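Local coordinates for beta-1,4-galactanase (PDB 1HJS), which hydrolyses beta-1,4-galactosidic linkages in type I arabinogalactans as a family 53 glycoside hydrolase, at residues A[248-253]-A[271-276]. Numbering follows the deposited sequence.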
# COMPACT_ATOMS: atom_id res chain seq x y z
N TRP A 248 13.45 -4.26 1.17
CA TRP A 248 14.68 -5.04 1.03
C TRP A 248 15.63 -4.40 2.03
O TRP A 248 15.81 -3.18 2.04
CB TRP A 248 15.29 -5.00 -0.37
CG TRP A 248 16.48 -5.92 -0.41
CD1 TRP A 248 17.79 -5.56 -0.26
CD2 TRP A 248 16.46 -7.35 -0.48
NE1 TRP A 248 18.59 -6.68 -0.23
CE2 TRP A 248 17.80 -7.79 -0.37
CE3 TRP A 248 15.44 -8.30 -0.63
CZ2 TRP A 248 18.15 -9.15 -0.39
CZ3 TRP A 248 15.79 -9.65 -0.66
CH2 TRP A 248 17.13 -10.06 -0.54
N PRO A 249 16.26 -5.22 2.87
CA PRO A 249 17.17 -4.67 3.87
C PRO A 249 18.57 -4.25 3.47
O PRO A 249 19.19 -4.83 2.57
CB PRO A 249 17.19 -5.76 4.94
CG PRO A 249 17.08 -7.00 4.15
CD PRO A 249 16.08 -6.67 3.05
N ILE A 250 19.06 -3.20 4.13
CA ILE A 250 20.42 -2.74 3.93
C ILE A 250 21.18 -3.37 5.09
O ILE A 250 22.41 -3.31 5.17
CB ILE A 250 20.55 -1.20 3.96
CG1 ILE A 250 19.96 -0.62 5.24
CG2 ILE A 250 19.89 -0.60 2.74
CD1 ILE A 250 20.12 0.89 5.35
N SER A 251 20.43 -3.99 6.00
CA SER A 251 21.00 -4.66 7.16
C SER A 251 20.00 -5.65 7.75
O SER A 251 18.87 -5.29 8.07
CB SER A 251 21.41 -3.65 8.23
OG SER A 251 22.00 -4.30 9.34
N CYS A 252 20.41 -6.91 7.87
CA CYS A 252 19.54 -7.95 8.43
C CYS A 252 20.38 -9.01 9.13
O CYS A 252 20.44 -10.16 8.68
CB CYS A 252 18.70 -8.63 7.35
SG CYS A 252 17.35 -9.56 8.15
N PRO A 253 21.03 -8.66 10.24
CA PRO A 253 21.86 -9.62 10.97
C PRO A 253 21.10 -10.69 11.75
O PRO A 253 21.67 -11.71 12.12
CB PRO A 253 22.68 -8.72 11.89
CG PRO A 253 21.68 -7.64 12.24
CD PRO A 253 21.05 -7.33 10.90
N GLU A 271 23.00 -1.21 -2.71
CA GLU A 271 23.16 -1.83 -4.02
C GLU A 271 22.19 -3.00 -4.13
O GLU A 271 21.54 -3.20 -5.17
CB GLU A 271 24.59 -2.33 -4.21
CG GLU A 271 25.67 -1.24 -4.32
CD GLU A 271 25.85 -0.43 -3.04
OE1 GLU A 271 25.80 -1.01 -1.94
OE2 GLU A 271 26.07 0.80 -3.15
N GLY A 272 22.10 -3.78 -3.06
CA GLY A 272 21.20 -4.92 -3.03
C GLY A 272 19.75 -4.47 -3.15
O GLY A 272 18.95 -5.12 -3.83
N GLN A 273 19.41 -3.36 -2.49
CA GLN A 273 18.05 -2.84 -2.56
C GLN A 273 17.67 -2.50 -3.99
O GLN A 273 16.56 -2.80 -4.44
CB GLN A 273 17.89 -1.57 -1.73
CG GLN A 273 17.95 -1.75 -0.23
CD GLN A 273 17.58 -0.46 0.49
OE1 GLN A 273 18.04 0.62 0.12
NE2 GLN A 273 16.75 -0.57 1.52
N THR A 274 18.58 -1.85 -4.72
CA THR A 274 18.28 -1.46 -6.09
C THR A 274 18.05 -2.69 -6.95
O THR A 274 17.17 -2.68 -7.82
CB THR A 274 19.41 -0.61 -6.72
OG1 THR A 274 20.55 -1.43 -6.98
CG2 THR A 274 19.81 0.52 -5.78
N THR A 275 18.81 -3.75 -6.72
CA THR A 275 18.66 -4.97 -7.49
C THR A 275 17.30 -5.62 -7.22
O THR A 275 16.58 -5.97 -8.15
CB THR A 275 19.76 -6.00 -7.17
OG1 THR A 275 21.03 -5.46 -7.57
CG2 THR A 275 19.51 -7.31 -7.90
N PHE A 276 16.96 -5.76 -5.94
CA PHE A 276 15.69 -6.36 -5.57
C PHE A 276 14.51 -5.55 -6.10
O PHE A 276 13.60 -6.10 -6.72
CB PHE A 276 15.57 -6.47 -4.04
CG PHE A 276 14.27 -7.09 -3.58
CD1 PHE A 276 14.07 -8.46 -3.68
CD2 PHE A 276 13.26 -6.30 -3.04
CE1 PHE A 276 12.87 -9.04 -3.25
CE2 PHE A 276 12.06 -6.86 -2.62
CZ PHE A 276 11.86 -8.23 -2.72
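Trp-248 reaches from the loop that follows barrel strand 240-245 onto helix 270-285, and its side chain, followed outward, contributes the largest share of the buried surface. With CG anti to the backbone N (chi1 -176°), Trp-248 CB lies 3.6 Å from Phe-276 CD2, and CG and CD2 rest against Phe-276 CB. The five-membered ring then slides along the helix backbone: Trp-248 CD1 comes within 3.5 Å of Gln-273 N, close to Gly-272, where the lack of a side chain lets the indole lie near the main chain. The indole NE1 is hydrogen-bonded to Pro-267 O. On the six-membered side, Trp-248 CE3 sits 3.3 Å above one face of the Phe-276 ring, toward its rim; the six-membered ring of Trp-248 and the ring of Phe-276, with centroids 4.7 Å apart and planes inclined at 29°, form an offset stack. Phe-276 CB lies over one indole face, and Pro-249 CD approaches the other near its rim, while Phe-259 meets the indole nearly perpendicularly.

The extended Gln-273 chain carries NE2 to Trp-248 O at 2.8 Å, with an N-H...O angle of 172° and the acceptor in the amide plane. NE2 also bonds Thr-314 O, and OE1 bonds Ser-325 OG, so partners at both amide atoms fix its rotation; Ile-250 CG2 packs 3.2 Å from Gln-273 CD. An alanine in place of Trp-248 would probably loosen the loop's packing on the helix, losing the stack and the NE1 bond. Apolar stacking and a buried amide bonded at both N and O thus jointly fasten a TIM-barrel loop, beyond the strand ending in the nucleophile Glu-245, to the succeeding helix.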